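Local atomic coordinates of GEO10716p1 (Drosophila melanogaster, PDB entry 7BTG), a protein that probably removes phosphate from phosphorylated arginine residues of proteins, as a phosphatase of the low molecular weight protein tyrosine phosphatase family. Residues Phe5-Ile8 and Ser14-Ala17; Gln74-Phe79 and Leu91-Met96. The protein carries 1 engineered substitution. One frame throughout, in Å; residues are numbered along the deposited sequence.

Interaction 1. Residues Phe5-Ile8 and Ser14-Ala17; sequences FVSI and SPMA. Engineered in segment 5-8: Ser7 (natural residue Cys). With PO4 (phosphate ion), chain B.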
loop_
_atom_site.group_PDB
_atom_site.type_symbol
_atom_site.label_atom_id
_atom_site.label_comp_id
_atom_site.label_asym_id
_atom_site.label_seq_id
_atom_site.Cartn_x
_atom_site.Cartn_y
_atom_site.Cartn_z
ATOM N N PHE A 5 0.977 0.806 3.719
ATOM C CA PHE A 5 0.932 1.095 2.292
ATOM C C PHE A 5 0.654 2.581 2.083
ATOM O O PHE A 5 -0.155 3.177 2.798
ATOM C CB PHE A 5 -0.134 0.260 1.587
ATOM C CG PHE A 5 0.181 -1.212 1.523
ATOM C CD1 PHE A 5 1.162 -1.683 0.690
ATOM C CD2 PHE A 5 -0.542 -2.129 2.274
ATOM C CE1 PHE A 5 1.443 -3.058 0.608
ATOM C CE2 PHE A 5 -0.269 -3.506 2.196
ATOM C CZ PHE A 5 0.727 -3.960 1.363
ATOM N N VAL A 6 1.329 3.187 1.104
ATOM C CA VAL A 6 1.231 4.627 0.890
ATOM C C VAL A 6 0.929 4.919 -0.570
ATOM O O VAL A 6 1.615 4.419 -1.469
ATOM C CB VAL A 6 2.498 5.361 1.344
ATOM C CG1 VAL A 6 2.416 6.860 0.953
ATOM C CG2 VAL A 6 2.624 5.239 2.846
ATOM N N SER A 7 -0.125 5.699 -0.805
ATOM C CA SER A 7 -0.450 6.221 -2.119
ATOM C C SER A 7 -0.660 7.716 -1.966
ATOM O O SER A 7 -0.739 8.224 -0.849
ATOM C CB SER A 7 -1.691 5.543 -2.722
ATOM O OG SER A 7 -2.839 5.654 -1.890
ATOM N N ILE A 8 -0.759 8.445 -3.084
ATOM C CA ILE A 8 -0.850 9.894 -2.932
ATOM C C ILE A 8 -2.171 10.272 -2.273
ATOM O O ILE A 8 -2.198 11.063 -1.322
ATOM C CB ILE A 8 -0.611 10.623 -4.270
ATOM C CG1 ILE A 8 -0.470 12.112 -3.994
ATOM C CG2 ILE A 8 -1.723 10.399 -5.290
ATOM C CD1 ILE A 8 0.046 12.897 -5.143
ATOM N N SER A 14 -3.618 2.420 -2.025
ATOM C CA SER A 14 -3.194 1.992 -0.702
ATOM C C SER A 14 -4.303 1.281 0.081
ATOM O O SER A 14 -4.014 0.281 0.758
ATOM C CB SER A 14 -2.602 3.158 0.110
ATOM O OG SER A 14 -3.306 4.391 -0.001
ATOM N N PRO A 15 -5.567 1.724 0.037
ATOM C CA PRO A 15 -6.594 0.953 0.758
ATOM C C PRO A 15 -6.811 -0.420 0.155
ATOM O O PRO A 15 -7.099 -1.374 0.886
ATOM C CB PRO A 15 -7.855 1.824 0.645
ATOM C CG PRO A 15 -7.366 3.192 0.287
ATOM C CD PRO A 15 -6.126 2.970 -0.532
ATOM N N MET A 16 -6.678 -0.548 -1.163
ATOM C CA MET A 16 -6.784 -1.863 -1.783
ATOM C C MET A 16 -5.655 -2.770 -1.304
ATOM O O MET A 16 -5.886 -3.913 -0.883
ATOM C CB MET A 16 -6.768 -1.724 -3.307
ATOM C CG MET A 16 -8.142 -1.686 -3.937
ATOM S SD MET A 16 -8.034 -1.744 -5.738
ATOM C CE MET A 16 -7.061 -0.281 -6.050
ATOM N N ALA A 17 -4.421 -2.266 -1.347
ATOM C CA ALA A 17 -3.290 -3.022 -0.828
ATOM C C ALA A 17 -3.507 -3.418 0.631
ATOM O O ALA A 17 -3.231 -4.558 1.025
ATOM C CB ALA A 17 -2.006 -2.200 -0.985
HETATM P P PO4 B . -4.521 6.779 -4.694
HETATM O O1 PO4 B . -5.048 6.634 -3.279
HETATM O O2 PO4 B . -5.595 7.375 -5.567
HETATM O O3 PO4 B . -4.157 5.458 -5.328
HETATM O O4 PO4 B . -3.251 7.628 -4.705
#
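Ser7 OG faces two oxygens at once, Ser14 OG across the contact and O1 of a bound phosphate ion. Ser7 OG to phosphate O1 is 2.8 Å, a possible hydrogen bond, since the hydroxyl's single proton could go to another acceptor instead. Ser7 OG to Ser14 OG, at 2.3 Å, is a hydrogen bond modelled too short to trust, with either hydroxyl the possible donor. Ser7 is an engineered replacement for cysteine. It stands at the cysteine position of the CX5R signature, the residue that serves as nucleophile in this family, and Ser14 directly follows the signature's Arg13. Ser14 OG is wedged between its own backbone N and carbonyl carbon (chi1 42°), which turns it to Ser7, and it also accepts from Asn10 ND2. The strand lies on the helix through Phe5 and Ala17. The methyl of Ala17 sits over the centre of the Phe5 ring, CB to centroid 3.5 Å and 12° off the normal, a CH-pi contact. Beside it, Ala17 O approaches Phe5 CE2 at 3.4 Å. The ring also meets Phe83, Leu21 and Cys146, so a leucine at Phe5 would probably leave the Ala17 methyl without its flat seat and open a gap under the helix. The phosphate is further bound by Gly9 N, Thr11 N, Cys12 N and Arg13 NE. With amides and an arginine gathered round one anion, the loop is consistent with a site made for the phosphate of a substrate, the engineered hydroxyl standing where the cysteine sulfur would be.

Interaction 2. Residues Gln74-Phe79 and Leu91-Met96; sequences QDFYDF and LELEHM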
loop_
_atom_site.group_PDB
_atom_site.type_symbol
_atom_site.label_atom_id
_atom_site.label_comp_id
_atom_site.label_asym_id
_atom_site.label_seq_id
_atom_site.Cartn_x
_atom_site.Cartn_y
_atom_site.Cartn_z
ATOM N N GLN A 74 5.043 9.846 13.291
ATOM C CA GLN A 74 4.976 8.640 14.114
ATOM C C GLN A 74 4.976 7.384 13.266
ATOM O O GLN A 74 5.545 6.359 13.664
ATOM C CB GLN A 74 3.718 8.646 14.990
ATOM C CG GLN A 74 3.914 9.197 16.389
ATOM C CD GLN A 74 4.652 8.247 17.331
ATOM O OE1 GLN A 74 5.026 7.120 16.965
ATOM N NE2 GLN A 74 4.862 8.706 18.562
ATOM N N ASP A 75 4.349 7.452 12.093
ATOM C CA ASP A 75 4.273 6.287 11.227
ATOM C C ASP A 75 5.658 5.742 10.894
ATOM O O ASP A 75 5.853 4.527 10.845
ATOM C CB ASP A 75 3.508 6.641 9.957
ATOM C CG ASP A 75 2.038 6.806 10.211
ATOM O OD1 ASP A 75 1.503 6.010 11.002
ATOM O OD2 ASP A 75 1.422 7.722 9.628
ATOM N N PHE A 76 6.637 6.620 10.697
ATOM C CA PHE A 76 7.960 6.173 10.284
ATOM C C PHE A 76 8.684 5.367 11.358
ATOM O O PHE A 76 9.622 4.626 11.034
ATOM C CB PHE A 76 8.798 7.381 9.876
ATOM C CG PHE A 76 8.401 7.956 8.556
ATOM C CD1 PHE A 76 9.079 7.602 7.400
ATOM C CD2 PHE A 76 7.324 8.829 8.458
ATOM C CE1 PHE A 76 8.707 8.127 6.178
ATOM C CE2 PHE A 76 6.952 9.359 7.229
ATOM C CZ PHE A 76 7.643 8.995 6.091
ATOM N N TYR A 77 8.279 5.499 12.617
ATOM C CA TYR A 77 8.860 4.734 13.710
ATOM C C TYR A 77 8.041 3.508 14.089
ATOM O O TYR A 77 8.561 2.634 14.789
ATOM C CB TYR A 77 9.012 5.618 14.952
ATOM C CG TYR A 77 9.889 6.837 14.748
ATOM C CD1 TYR A 77 11.266 6.721 14.713
ATOM C CD2 TYR A 77 9.339 8.095 14.603
ATOM C CE1 TYR A 77 12.064 7.820 14.542
ATOM C CE2 TYR A 77 10.135 9.205 14.433
ATOM C CZ TYR A 77 11.490 9.059 14.410
ATOM O OH TYR A 77 12.287 10.150 14.237
ATOM N N ASP A 78 6.786 3.420 13.646
ATOM C CA ASP A 78 5.889 2.348 14.053
ATOM C C ASP A 78 5.683 1.276 12.987
ATOM O O ASP A 78 4.814 0.424 13.164
ATOM C CB ASP A 78 4.523 2.916 14.447
ATOM C CG ASP A 78 4.597 3.850 15.645
ATOM O OD1 ASP A 78 5.510 3.690 16.492
ATOM O OD2 ASP A 78 3.730 4.746 15.732
ATOM N N PHE A 79 6.416 1.296 11.878
ATOM C CA PHE A 79 6.191 0.270 10.869
ATOM C C PHE A 79 7.520 -0.313 10.426
ATOM O O PHE A 79 8.557 0.351 10.480
ATOM C CB PHE A 79 5.409 0.804 9.656
ATOM C CG PHE A 79 3.961 1.069 9.948
ATOM C CD1 PHE A 79 3.016 0.078 9.763
ATOM C CD2 PHE A 79 3.547 2.304 10.437
ATOM C CE1 PHE A 79 1.678 0.315 10.057
ATOM C CE2 PHE A 79 2.225 2.549 10.724
ATOM C CZ PHE A 79 1.282 1.560 10.534
ATOM N N LEU A 91 9.951 9.050 -3.440
ATOM C CA LEU A 91 10.832 10.192 -3.212
ATOM C C LEU A 91 10.306 11.089 -2.103
ATOM O O LEU A 91 11.090 11.595 -1.293
ATOM C CB LEU A 91 11.015 11.009 -4.492
ATOM C CG LEU A 91 11.841 10.368 -5.595
ATOM C CD1 LEU A 91 12.351 11.441 -6.530
ATOM C CD2 LEU A 91 12.983 9.587 -4.999
ATOM N N GLU A 92 8.985 11.305 -2.052
ATOM C CA GLU A 92 8.449 12.139 -0.989
ATOM C C GLU A 92 8.616 11.452 0.354
ATOM O O GLU A 92 8.890 12.115 1.364
ATOM C CB GLU A 92 6.979 12.473 -1.243
ATOM C CG GLU A 92 6.737 13.210 -2.554
ATOM C CD GLU A 92 5.301 13.693 -2.729
ATOM O OE1 GLU A 92 4.502 13.604 -1.779
ATOM O OE2 GLU A 92 4.988 14.198 -3.823
ATOM N N LEU A 93 8.478 10.114 0.381
ATOM C CA LEU A 93 8.625 9.399 1.644
ATOM C C LEU A 93 10.080 9.345 2.069
ATOM O O LEU A 93 10.379 9.355 3.268
ATOM C CB LEU A 93 8.069 7.981 1.536
ATOM C CG LEU A 93 6.569 7.721 1.478
ATOM C CD1 LEU A 93 6.317 6.282 1.048
ATOM C CD2 LEU A 93 5.902 7.990 2.831
ATOM N N GLU A 94 10.994 9.277 1.105
ATOM C CA GLU A 94 12.402 9.301 1.458
ATOM C C GLU A 94 12.818 10.670 2.003
ATOM O O GLU A 94 13.515 10.740 3.015
ATOM C CB GLU A 94 13.228 8.871 0.247
ATOM C CG GLU A 94 13.276 7.354 0.132
ATOM C CD GLU A 94 13.787 6.872 -1.197
ATOM O OE1 GLU A 94 13.830 7.656 -2.163
ATOM O OE2 GLU A 94 14.169 5.700 -1.270
ATOM N N HIS A 95 12.403 11.766 1.354
ATOM C CA HIS A 95 12.629 13.096 1.924
ATOM C C HIS A 95 12.029 13.194 3.314
ATOM O O HIS A 95 12.671 13.698 4.239
ATOM C CB HIS A 95 12.031 14.198 1.037
ATOM C CG HIS A 95 12.897 14.600 -0.121
ATOM N ND1 HIS A 95 13.094 13.793 -1.216
ATOM C CD2 HIS A 95 13.611 15.728 -0.353
ATOM C CE1 HIS A 95 13.891 14.401 -2.076
ATOM N NE2 HIS A 95 14.224 15.576 -1.576
ATOM N N MET A 96 10.789 12.723 3.477
ATOM C CA MET A 96 10.146 12.794 4.784
ATOM C C MET A 96 10.987 12.087 5.834
ATOM O O MET A 96 11.338 12.682 6.861
ATOM C CB MET A 96 8.735 12.211 4.719
ATOM C CG MET A 96 7.775 12.805 5.741
ATOM S SD MET A 96 6.055 12.241 5.575
ATOM C CE MET A 96 5.902 12.220 3.802
#
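Phe76 reaches from the short, weakly bonded helix 73-78 to Leu93 and Met96 of helix 87-99, making a Met-aromatic contact where two helices lie against the parallel sheet of the phosphatase fold. Phe76 gives up the largest area to the contact, and the outer end of its ring does the touching. Its CG lies anti to its carbonyl carbon (chi1 -74°), and the ring extends from there to the neighbouring helix. Met96 comes at it obliquely: SD is 3.4 Å from Phe76 CE2, while the centroid of the Phe76 ring is 4.6 Å from SD and the sulfur stands 72° off the ring normal. The two side chains cross at about a right angle. The Met96 chain leaves with CG anti to its backbone N (chi1 -152°) and bends at its last torsion, and Met96 CB also packs on Phe76 CZ at 3.7 Å. Leu93, one turn earlier, sends CD2 to the same ring atom, Leu93 CD2 to Phe76 CZ being 3.8 Å. The ring tip is thus held by both residues of the i, i+3 pair, in a contact with no hydrogen bond between the segments. Below, Phe76 and Leu93 both rest on Ile82 and Ile108 of the sheet, and Ile71 touches all three side chains. Met96 is partly exposed at its margin, whereas the other two are buried. One polar atom also borders the ring: the backbone oxygen Leu93 O lies obliquely to it, 3.6 Å from Phe76 CE1.

Interaction 1 closes before interaction 2 opens along the chain, and their centres are about 14 Å apart within one phosphatase fold. They share the four-stranded parallel sheet, ordered 34-39, 2-7, 81-84, 107-110. Strand 2-7 is the element between them: Phe5 and Ser7 turn to helix 13-27, while Val6 turns away from it and meets helix 87-99, Val6 CB to Leu93 CD1 being 3.9 Å. The two contacts therefore lie against opposite faces of the sheet. Interaction 1 sits near the centre of the chain and flanks the phosphate-binding loop, its segments lying at either end of it; interaction 2, more peripheral, packs helices 73-78 and 87-99 behind the strand leading into that loop.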